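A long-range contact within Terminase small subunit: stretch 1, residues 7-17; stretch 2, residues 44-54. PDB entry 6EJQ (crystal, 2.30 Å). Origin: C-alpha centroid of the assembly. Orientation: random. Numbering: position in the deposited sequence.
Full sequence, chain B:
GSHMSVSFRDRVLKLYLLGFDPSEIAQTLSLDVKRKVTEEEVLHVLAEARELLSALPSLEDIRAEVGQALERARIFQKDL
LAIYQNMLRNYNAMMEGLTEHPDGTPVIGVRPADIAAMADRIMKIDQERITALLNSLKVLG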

# COMPACT_ATOMS: atom_id res chain seq x y z
N SER B 7 33.51 -19.00 -21.75
CA SER B 7 32.20 -18.95 -22.39
C SER B 7 31.38 -20.22 -22.15
O SER B 7 30.16 -20.15 -21.95
CB SER B 7 32.35 -18.71 -23.90
OG SER B 7 31.11 -18.80 -24.57
N PHE B 8 32.05 -21.37 -22.16
CA PHE B 8 31.42 -22.66 -21.86
C PHE B 8 31.04 -22.73 -20.38
O PHE B 8 29.91 -23.08 -20.05
CB PHE B 8 32.34 -23.83 -22.24
CG PHE B 8 31.81 -25.19 -21.87
CD1 PHE B 8 30.80 -25.78 -22.60
CD2 PHE B 8 32.33 -25.88 -20.78
CE1 PHE B 8 30.31 -27.03 -22.25
CE2 PHE B 8 31.85 -27.13 -20.43
CZ PHE B 8 30.84 -27.71 -21.17
N ARG B 9 31.99 -22.40 -19.49
CA ARG B 9 31.71 -22.33 -18.06
C ARG B 9 30.51 -21.43 -17.78
O ARG B 9 29.57 -21.83 -17.09
CB ARG B 9 32.92 -21.84 -17.26
CG ARG B 9 32.70 -21.90 -15.76
CD ARG B 9 33.85 -21.34 -14.92
NE ARG B 9 34.24 -19.97 -15.27
CZ ARG B 9 33.51 -18.87 -15.06
NH1 ARG B 9 32.30 -18.93 -14.50
NH2 ARG B 9 34.00 -17.68 -15.42
N ASP B 10 30.54 -20.21 -18.33
CA ASP B 10 29.48 -19.23 -18.08
C ASP B 10 28.12 -19.72 -18.56
O ASP B 10 27.13 -19.54 -17.87
CB ASP B 10 29.79 -17.88 -18.74
CG ASP B 10 30.91 -17.13 -18.04
OD1 ASP B 10 31.31 -17.53 -16.92
OD2 ASP B 10 31.40 -16.14 -18.64
N ARG B 11 28.09 -20.34 -19.74
CA ARG B 11 26.85 -20.81 -20.31
C ARG B 11 26.25 -22.03 -19.57
O ARG B 11 25.03 -22.15 -19.47
CB ARG B 11 27.03 -21.09 -21.81
CG ARG B 11 25.71 -21.35 -22.52
CD ARG B 11 25.68 -20.85 -23.96
NE ARG B 11 24.49 -21.35 -24.65
CZ ARG B 11 23.24 -20.92 -24.46
NH1 ARG B 11 22.95 -19.94 -23.60
NH2 ARG B 11 22.25 -21.49 -25.15
N VAL B 12 27.11 -22.92 -19.03
CA VAL B 12 26.65 -24.03 -18.19
C VAL B 12 25.96 -23.46 -16.95
O VAL B 12 24.85 -23.87 -16.61
CB VAL B 12 27.82 -24.94 -17.74
CG1 VAL B 12 27.43 -25.86 -16.58
CG2 VAL B 12 28.33 -25.77 -18.90
N LEU B 13 26.66 -22.54 -16.28
CA LEU B 13 26.15 -21.86 -15.09
C LEU B 13 24.86 -21.08 -15.38
O LEU B 13 23.89 -21.16 -14.62
CB LEU B 13 27.21 -20.91 -14.53
CG LEU B 13 26.89 -20.12 -13.26
CD1 LEU B 13 26.54 -21.05 -12.11
CD2 LEU B 13 28.08 -19.26 -12.89
N LYS B 14 24.84 -20.34 -16.49
CA LYS B 14 23.69 -19.55 -16.90
C LYS B 14 22.46 -20.44 -17.04
O LYS B 14 21.42 -20.15 -16.45
CB LYS B 14 23.95 -18.84 -18.23
CG LYS B 14 22.83 -17.90 -18.65
CD LYS B 14 23.11 -17.26 -20.00
CE LYS B 14 21.94 -16.40 -20.45
NZ LYS B 14 22.02 -15.99 -21.88
N LEU B 15 22.57 -21.51 -17.82
CA LEU B 15 21.43 -22.38 -18.08
C LEU B 15 20.94 -23.04 -16.79
O LEU B 15 19.74 -23.18 -16.59
CB LEU B 15 21.77 -23.43 -19.13
CG LEU B 15 22.04 -22.91 -20.54
CD1 LEU B 15 22.53 -24.05 -21.43
CD2 LEU B 15 20.81 -22.25 -21.15
N TYR B 16 21.87 -23.43 -15.93
CA TYR B 16 21.51 -23.93 -14.62
C TYR B 16 20.68 -22.90 -13.82
O TYR B 16 19.66 -23.25 -13.24
CB TYR B 16 22.74 -24.35 -13.81
CG TYR B 16 22.38 -24.78 -12.42
CD1 TYR B 16 21.74 -26.01 -12.19
CD2 TYR B 16 22.62 -23.95 -11.32
CE1 TYR B 16 21.37 -26.40 -10.91
CE2 TYR B 16 22.26 -24.33 -10.04
CZ TYR B 16 21.63 -25.55 -9.84
OH TYR B 16 21.28 -25.92 -8.56
N LEU B 17 21.12 -21.64 -13.83
CA LEU B 17 20.45 -20.57 -13.08
C LEU B 17 19.12 -20.13 -13.69
O LEU B 17 18.29 -19.51 -13.01
CB LEU B 17 21.39 -19.36 -12.91
CG LEU B 17 22.60 -19.58 -12.00
CD1 LEU B 17 23.46 -18.33 -11.94
CD2 LEU B 17 22.19 -19.99 -10.59
N HIS B 44 30.18 -31.41 -12.61
CA HIS B 44 31.50 -30.98 -12.15
C HIS B 44 31.73 -29.51 -12.44
O HIS B 44 32.33 -28.81 -11.63
CB HIS B 44 32.62 -31.82 -12.80
CG HIS B 44 32.77 -33.19 -12.20
ND1 HIS B 44 33.11 -33.38 -10.87
CD2 HIS B 44 32.64 -34.42 -12.73
CE1 HIS B 44 33.17 -34.68 -10.62
NE2 HIS B 44 32.88 -35.33 -11.73
N VAL B 45 31.26 -29.05 -13.59
CA VAL B 45 31.39 -27.65 -13.97
C VAL B 45 30.58 -26.77 -13.02
O VAL B 45 31.08 -25.74 -12.57
CB VAL B 45 30.97 -27.40 -15.44
CG1 VAL B 45 30.92 -25.91 -15.77
CG2 VAL B 45 31.93 -28.12 -16.40
N LEU B 46 29.35 -27.19 -12.71
CA LEU B 46 28.53 -26.44 -11.76
C LEU B 46 29.15 -26.42 -10.37
O LEU B 46 29.17 -25.37 -9.73
CB LEU B 46 27.10 -26.99 -11.70
CG LEU B 46 26.26 -26.78 -12.96
CD1 LEU B 46 24.98 -27.59 -12.86
CD2 LEU B 46 25.94 -25.32 -13.20
N ALA B 47 29.68 -27.56 -9.94
CA ALA B 47 30.38 -27.66 -8.65
C ALA B 47 31.59 -26.74 -8.58
O ALA B 47 31.80 -26.08 -7.56
CB ALA B 47 30.78 -29.10 -8.36
N GLU B 48 32.39 -26.70 -9.65
CA GLU B 48 33.54 -25.78 -9.72
C GLU B 48 33.11 -24.32 -9.70
O GLU B 48 33.70 -23.51 -9.00
CB GLU B 48 34.41 -26.04 -10.96
CG GLU B 48 35.24 -27.32 -10.94
CD GLU B 48 36.19 -27.43 -9.75
OE1 GLU B 48 37.01 -26.51 -9.53
OE2 GLU B 48 36.11 -28.45 -9.04
N ALA B 49 32.08 -24.00 -10.49
CA ALA B 49 31.51 -22.65 -10.50
C ALA B 49 30.98 -22.22 -9.12
O ALA B 49 31.18 -21.07 -8.72
CB ALA B 49 30.41 -22.54 -11.55
N ARG B 50 30.34 -23.14 -8.38
CA ARG B 50 29.89 -22.85 -7.01
C ARG B 50 31.02 -22.45 -6.09
O ARG B 50 30.88 -21.50 -5.32
CB ARG B 50 29.14 -24.04 -6.40
CG ARG B 50 27.75 -24.20 -6.96
CD ARG B 50 26.87 -25.16 -6.18
NE ARG B 50 25.72 -25.49 -7.01
CZ ARG B 50 25.60 -26.56 -7.82
NH1 ARG B 50 26.56 -27.49 -7.91
NH2 ARG B 50 24.49 -26.69 -8.54
N GLU B 51 32.13 -23.17 -6.18
CA GLU B 51 33.34 -22.86 -5.42
C GLU B 51 33.86 -21.46 -5.76
O GLU B 51 34.13 -20.66 -4.87
CB GLU B 51 34.42 -23.92 -5.69
CG GLU B 51 35.51 -24.05 -4.62
CD GLU B 51 35.52 -25.42 -3.94
OE1 GLU B 51 35.44 -25.47 -2.70
OE2 GLU B 51 35.61 -26.44 -4.66
N LEU B 52 33.97 -21.16 -7.06
CA LEU B 52 34.43 -19.83 -7.51
C LEU B 52 33.53 -18.68 -7.06
O LEU B 52 34.03 -17.66 -6.60
CB LEU B 52 34.57 -19.77 -9.04
CG LEU B 52 35.98 -19.98 -9.62
CD1 LEU B 52 36.29 -21.47 -9.81
CD2 LEU B 52 36.10 -19.24 -10.94
N LEU B 53 32.21 -18.85 -7.20
CA LEU B 53 31.26 -17.80 -6.83
C LEU B 53 31.13 -17.61 -5.32
O LEU B 53 30.61 -16.59 -4.88
CB LEU B 53 29.88 -18.05 -7.44
CG LEU B 53 29.73 -17.88 -8.96
CD1 LEU B 53 28.31 -18.29 -9.35
CD2 LEU B 53 30.05 -16.45 -9.40
N SER B 54 31.59 -18.58 -4.53
CA SER B 54 31.59 -18.45 -3.08
C SER B 54 32.72 -17.55 -2.55
O SER B 54 32.74 -17.27 -1.35
CB SER B 54 31.65 -19.83 -2.43
OG SER B 54 32.95 -20.37 -2.50

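The centre of this contact is apolar and is built around Leu-46. Its methyl CD2 lies 3.7 Å from CG1 of Val-12, 3.9 Å from CA of Leu-13 and 3.4 Å from CB of Tyr-16. One methyl group thus meets three residues of the first helix, close against its backbone. The CA atoms of Leu-13 and Leu-46 are 6.1 Å apart, a short spacing that leaves little room between the two backbones here.

Val-45 extends the apolar packing toward the start of stretch 1. Its CG1 packs 3.6 Å from CG1 of Val-12, and 4.3 Å from CA of Arg-9. Its other methyl, CG2, lies 4.2 Å from CE2 of Phe-8. Leu-13 reaches toward the later residues of stretch 2. Its CD1 lies 4.2 Å from CB of Ala-49, and its CD2 lies 3.7 Å from CD1 of Leu-53. These pairings are van der Waals contacts, favoured by removing hydrocarbon from water.

Stretch 1 is helical throughout and stretch 2 is helical for nearly all its length, each held by its own i to i+4 backbone hydrogen bonds. The helices cross nearly at right angles, at -93°, with their axes 9.5 Å apart at closest approach. The contact buries 524 Å², both sides summed. In stretch 2, Val-45, Ala-49 and Leu-53 recur every four residues, on one face of the helix, and Leu-46 lies beside Val-45.

Polar groups lie at the edge. OH of Tyr-16 is 3.3 Å from NH2 of Arg-50, near the plane of the guanidinium. The geometry does not settle whether this is a hydrogen bond. Arg-9 lends aliphatic length to the contact, its CG 4.4 Å from CG1 of Val-45. Its charge is paired within its own helix, where NH1 of Arg-9 forms a salt bridge with OD1 of Asp-10 at 3.0 Å.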